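Local coordinates for protein probable ribonuclease HepT (Haemophilus influenzae, PDB 1JOG) that probably acts as the RNase toxin of a type VII toxin-antitoxin system, neutralized by its cognate antitoxin MntA, and forms a homodimer, at residues A[50-61]-A[99-109]. Sequence-based numbering, arbitrary orientation.
Sequences FEFVYELSLKMM and WVAYRDMRNIT
Arg106, the first residue of the RX(4)HXY motif and probably an active-site residue, as in related HepT RNases, meets Glu51 and Glu55 in a salt-bridge network where two helices of this all-helical fold pack at 134° between their N-to-C directions. Its chain runs extended to NE, with CG anti to the backbone N, which carries the guanidinium to the Glu51 and Glu55 carboxylates, its CD passing 3.2 Å from Tyr54 CD2. There NE donates to Glu55 OE2 at 3.1 Å; the bond is bent, 142° at the hydrogen, and arrives on the syn side of the carboxylate. Glu51 engages the same guanidinium from over one face. With OE2 3.5 Å from Arg106 NH2 and well out of the plane, that pairing is of charges alone, and a water bridges it, donating to Glu51 OE2 and accepting weakly from Arg106 NH2. The other carboxylate oxygen, Glu51 OE1, accepts from Gln48 NE2 of the second subunit and lies 2.8 Å from Thr109 OG1. This hydroxyl is also 3.0 Å from Arg106 O, and its one proton could serve either acceptor. Glu51 thereby joins the motif to the dimer interface.

Apolar packing flanks the polar cluster. CE of Met105, like Met61 modelled as selenomethionine, stands 3.3 Å from the centroid of the Phe50 ring, a CH-pi contact, while Phe128 of helix 125-140 meets that ring edge-to-face. Farther along, Trp99 inserts as a knob among Tyr54, Ser57, Leu58 and Met61. Ser57 OG, next to the indole, is satisfied within its own helix by Val53 O. On one indole face, Met61 CE sits 3.8 Å from the six-membered-ring centroid, 3° off the normal.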
loop_
_atom_site.group_PDB
_atom_site.type_symbol
_atom_site.label_atom_id
_atom_site.label_comp_id
_atom_site.label_asym_id
_atom_site.label_seq_id
_atom_site.Cartn_x
_atom_site.Cartn_y
_atom_site.Cartn_z
ATOM N N PHE A 50 3.674 -4.891 -5.663
ATOM C CA PHE A 50 4.307 -4.122 -6.730
ATOM C C PHE A 50 4.957 -2.822 -6.150
ATOM O O PHE A 50 6.056 -2.420 -6.511
ATOM C CB PHE A 50 3.277 -3.785 -7.798
ATOM C CG PHE A 50 3.593 -2.556 -8.552
ATOM C CD1 PHE A 50 2.965 -1.359 -8.235
ATOM C CD2 PHE A 50 4.626 -2.544 -9.467
ATOM C CE1 PHE A 50 3.359 -0.105 -8.811
ATOM C CE2 PHE A 50 5.036 -1.321 -10.045
ATOM C CZ PHE A 50 4.398 -0.107 -9.710
ATOM N N GLU A 51 4.260 -2.221 -5.198
ATOM C CA GLU A 51 4.719 -1.029 -4.565
ATOM C C GLU A 51 6.025 -1.367 -3.811
ATOM O O GLU A 51 6.961 -0.573 -3.859
ATOM C CB GLU A 51 3.642 -0.485 -3.608
ATOM C CG GLU A 51 2.322 -0.092 -4.286
ATOM C CD GLU A 51 1.278 0.264 -3.226
ATOM O OE1 GLU A 51 0.077 0.294 -3.512
ATOM O OE2 GLU A 51 1.679 0.514 -2.084
ATOM N N PHE A 52 6.109 -2.523 -3.132
ATOM C CA PHE A 52 7.358 -2.847 -2.430
ATOM C C PHE A 52 8.544 -2.917 -3.355
ATOM O O PHE A 52 9.562 -2.291 -3.071
ATOM C CB PHE A 52 7.287 -4.168 -1.669
ATOM C CG PHE A 52 6.218 -4.220 -0.588
ATOM C CD1 PHE A 52 5.496 -5.454 -0.376
ATOM C CD2 PHE A 52 5.907 -3.112 0.205
ATOM C CE1 PHE A 52 4.464 -5.585 0.618
ATOM C CE2 PHE A 52 4.871 -3.167 1.219
ATOM C CZ PHE A 52 4.139 -4.434 1.430
ATOM N N VAL A 53 8.451 -3.665 -4.454
ATOM C CA VAL A 53 9.615 -3.750 -5.381
ATOM C C VAL A 53 10.029 -2.399 -6.014
ATOM O O VAL A 53 11.187 -2.053 -6.097
ATOM C CB VAL A 53 9.326 -4.783 -6.445
ATOM C CG1 VAL A 53 10.501 -4.925 -7.423
ATOM C CG2 VAL A 53 9.023 -6.067 -5.744
ATOM N N TYR A 54 9.043 -1.626 -6.408
ATOM C CA TYR A 54 9.260 -0.310 -6.949
ATOM C C TYR A 54 10.105 0.549 -5.974
ATOM O O TYR A 54 11.181 1.096 -6.337
ATOM C CB TYR A 54 7.899 0.362 -7.162
ATOM C CG TYR A 54 8.064 1.808 -7.392
ATOM C CD1 TYR A 54 8.661 2.249 -8.559
ATOM C CD2 TYR A 54 7.761 2.744 -6.426
ATOM C CE1 TYR A 54 8.963 3.573 -8.783
ATOM C CE2 TYR A 54 8.104 4.097 -6.638
ATOM C CZ TYR A 54 8.712 4.476 -7.861
ATOM O OH TYR A 54 8.986 5.787 -8.221
ATOM N N GLU A 55 9.556 0.744 -4.778
ATOM C CA GLU A 55 10.244 1.477 -3.722
ATOM C C GLU A 55 11.679 0.938 -3.447
ATOM O O GLU A 55 12.633 1.679 -3.559
ATOM C CB GLU A 55 9.477 1.410 -2.429
ATOM C CG GLU A 55 9.191 2.756 -1.820
ATOM C CD GLU A 55 7.821 3.223 -2.243
ATOM O OE1 GLU A 55 7.723 3.813 -3.337
ATOM O OE2 GLU A 55 6.836 2.970 -1.499
ATOM N N LEU A 56 11.788 -0.358 -3.204
ATOM C CA LEU A 56 13.063 -1.011 -2.919
ATOM C C LEU A 56 13.977 -0.870 -4.116
ATOM O O LEU A 56 15.189 -0.545 -3.979
ATOM C CB LEU A 56 12.853 -2.486 -2.559
ATOM C CG LEU A 56 12.514 -3.183 -1.200
ATOM C CD1 LEU A 56 12.249 -2.217 -0.116
ATOM C CD2 LEU A 56 11.283 -4.115 -1.320
ATOM N N SER A 57 13.413 -1.074 -5.308
ATOM C CA SER A 57 14.261 -0.935 -6.520
ATOM C C SER A 57 14.838 0.466 -6.521
ATOM O O SER A 57 16.000 0.642 -6.870
ATOM C CB SER A 57 13.483 -1.140 -7.861
ATOM O OG SER A 57 13.025 -2.493 -7.991
ATOM N N LEU A 58 14.039 1.479 -6.152
ATOM C CA LEU A 58 14.605 2.807 -6.169
ATOM C C LEU A 58 15.544 3.039 -4.994
ATOM O O LEU A 58 16.498 3.822 -5.098
ATOM C CB LEU A 58 13.530 3.886 -6.266
ATOM C CG LEU A 58 13.473 4.175 -7.765
ATOM C CD1 LEU A 58 12.125 3.818 -8.383
ATOM C CD2 LEU A 58 13.889 5.593 -8.002
ATOM N N LYS A 59 15.306 2.352 -3.884
ATOM C CA LYS A 59 16.198 2.550 -2.761
ATOM C C LYS A 59 17.558 2.009 -3.176
ATOM O O LYS A 59 18.538 2.651 -2.923
ATOM C CB LYS A 59 15.695 1.862 -1.494
ATOM C CG LYS A 59 14.990 2.801 -0.567
ATOM C CD LYS A 59 13.554 2.385 -0.331
ATOM C CE LYS A 59 12.807 3.327 0.636
ATOM N NZ LYS A 59 11.611 2.570 1.171
HETATM N N MSE A 60 17.587 0.876 -3.882
HETATM C CA MSE A 60 18.836 0.245 -4.324
HETATM C C MSE A 60 19.571 1.063 -5.362
HETATM O O MSE A 60 20.776 1.151 -5.303
HETATM C CB MSE A 60 18.581 -1.174 -4.905
HETATM C CG MSE A 60 18.111 -2.172 -3.821
HETATM SE SE MSE A 60 19.499 -2.433 -2.444
HETATM C CE MSE A 60 18.893 -1.618 -1.026
HETATM N N MSE A 61 18.870 1.672 -6.309
HETATM C CA MSE A 61 19.580 2.465 -7.259
HETATM C C MSE A 61 20.221 3.573 -6.427
HETATM O O MSE A 61 21.302 4.007 -6.724
HETATM C CB MSE A 61 18.650 3.139 -8.260
HETATM C CG MSE A 61 17.985 2.200 -9.251
HETATM SE SE MSE A 61 16.682 3.236 -10.324
HETATM C CE MSE A 61 15.655 1.538 -10.534
ATOM N N TRP A 99 10.503 3.769 -15.822
ATOM C CA TRP A 99 10.495 3.964 -14.364
ATOM C C TRP A 99 9.698 5.203 -14.061
ATOM O O TRP A 99 9.021 5.271 -13.036
ATOM C CB TRP A 99 11.913 4.047 -13.813
ATOM C CG TRP A 99 12.533 2.691 -13.884
ATOM C CD1 TRP A 99 13.316 2.149 -14.930
ATOM C CD2 TRP A 99 12.372 1.657 -12.941
ATOM N NE1 TRP A 99 13.623 0.850 -14.643
ATOM C CE2 TRP A 99 13.069 0.524 -13.427
ATOM C CE3 TRP A 99 11.705 1.563 -11.725
ATOM C CZ2 TRP A 99 13.102 -0.675 -12.740
ATOM C CZ3 TRP A 99 11.729 0.345 -11.070
ATOM C CH2 TRP A 99 12.413 -0.742 -11.556
ATOM N N VAL A 100 9.706 6.161 -14.993
ATOM C CA VAL A 100 8.926 7.356 -14.779
ATOM C C VAL A 100 7.449 6.949 -14.754
ATOM O O VAL A 100 6.648 7.435 -13.953
ATOM C CB VAL A 100 9.188 8.382 -15.879
ATOM C CG1 VAL A 100 8.144 9.464 -15.808
ATOM C CG2 VAL A 100 10.546 9.018 -15.697
ATOM N N ALA A 101 7.097 6.021 -15.625
ATOM C CA ALA A 101 5.728 5.547 -15.686
ATOM C C ALA A 101 5.443 4.681 -14.441
ATOM O O ALA A 101 4.333 4.723 -13.908
ATOM C CB ALA A 101 5.499 4.734 -17.032
ATOM N N TYR A 102 6.410 3.888 -13.972
ATOM C CA TYR A 102 6.169 3.076 -12.742
ATOM C C TYR A 102 5.841 3.979 -11.506
ATOM O O TYR A 102 5.053 3.638 -10.642
ATOM C CB TYR A 102 7.376 2.193 -12.488
ATOM C CG TYR A 102 7.614 1.166 -13.584
ATOM C CD1 TYR A 102 8.894 0.647 -13.830
ATOM C CD2 TYR A 102 6.552 0.720 -14.376
ATOM C CE1 TYR A 102 9.094 -0.266 -14.828
ATOM C CE2 TYR A 102 6.732 -0.177 -15.366
ATOM C CZ TYR A 102 8.005 -0.671 -15.611
ATOM O OH TYR A 102 8.207 -1.497 -16.724
ATOM N N ARG A 103 6.415 5.164 -11.450
ATOM C CA ARG A 103 6.047 6.071 -10.392
ATOM C C ARG A 103 4.583 6.611 -10.597
ATOM O O ARG A 103 3.819 6.672 -9.649
ATOM C CB ARG A 103 7.050 7.233 -10.334
ATOM C CG ARG A 103 6.689 8.101 -9.186
ATOM C CD ARG A 103 7.686 9.190 -8.882
ATOM N NE ARG A 103 7.709 10.159 -9.941
ATOM C CZ ARG A 103 8.266 11.347 -9.841
ATOM N NH1 ARG A 103 8.846 11.707 -8.701
ATOM N NH2 ARG A 103 8.266 12.153 -10.898
ATOM N N ASP A 104 4.221 7.075 -11.810
ATOM C CA ASP A 104 2.838 7.536 -12.046
ATOM C C ASP A 104 1.899 6.361 -11.598
ATOM O O ASP A 104 0.966 6.540 -10.828
ATOM C CB ASP A 104 2.590 7.926 -13.508
ATOM C CG ASP A 104 3.530 9.082 -14.045
ATOM O OD1 ASP A 104 3.942 10.070 -13.333
ATOM O OD2 ASP A 104 3.834 8.991 -15.264
HETATM N N MSE A 105 2.240 5.157 -11.972
HETATM C CA MSE A 105 1.502 3.985 -11.533
HETATM C C MSE A 105 1.546 3.993 -9.973
HETATM O O MSE A 105 0.481 3.989 -9.280
HETATM C CB MSE A 105 2.194 2.751 -12.093
HETATM C CG MSE A 105 1.383 1.502 -12.252
HETATM SE SE MSE A 105 2.460 0.214 -13.207
HETATM C CE MSE A 105 2.390 -1.359 -12.035
ATOM N N ARG A 106 2.757 4.051 -9.409
ATOM C CA ARG A 106 2.789 4.040 -7.957
ATOM C C ARG A 106 1.944 5.092 -7.267
ATOM O O ARG A 106 1.285 4.747 -6.273
ATOM C CB ARG A 106 4.163 4.072 -7.321
ATOM C CG ARG A 106 3.872 3.829 -5.833
ATOM C CD ARG A 106 5.014 3.672 -4.978
ATOM N NE ARG A 106 4.618 3.388 -3.601
ATOM C CZ ARG A 106 3.496 3.840 -3.054
ATOM N NH1 ARG A 106 2.618 4.578 -3.744
ATOM N NH2 ARG A 106 3.293 3.622 -1.780
ATOM N N ASN A 107 1.953 6.321 -7.785
ATOM C CA ASN A 107 1.168 7.454 -7.242
ATOM C C ASN A 107 -0.333 7.341 -7.460
ATOM O O ASN A 107 -1.014 8.268 -7.095
ATOM C CB ASN A 107 1.556 8.779 -7.863
ATOM C CG ASN A 107 3.066 9.176 -7.594
ATOM O OD1 ASN A 107 3.605 8.921 -6.515
ATOM N ND2 ASN A 107 3.714 9.827 -8.578
ATOM N N ILE A 108 -0.854 6.276 -8.101
ATOM C CA ILE A 108 -2.313 6.151 -8.205
ATOM C C ILE A 108 -2.781 4.877 -7.495
ATOM O O ILE A 108 -3.977 4.588 -7.441
ATOM C CB ILE A 108 -2.808 6.113 -9.701
ATOM C CG1 ILE A 108 -2.154 4.963 -10.478
ATOM C CG2 ILE A 108 -2.546 7.444 -10.277
ATOM C CD1 ILE A 108 -2.373 4.991 -11.931
ATOM N N THR A 109 -1.838 4.082 -6.980
ATOM C CA THR A 109 -2.258 2.873 -6.291
ATOM C C THR A 109 -3.122 3.210 -5.076
ATOM O O THR A 109 -3.852 2.334 -4.620
ATOM C CB THR A 109 -1.091 2.005 -5.852
ATOM O OG1 THR A 109 -0.340 2.705 -4.877
ATOM C CG2 THR A 109 -0.230 1.652 -7.044
HETATM O O HOH W 1 0.660 2.696 -0.277
#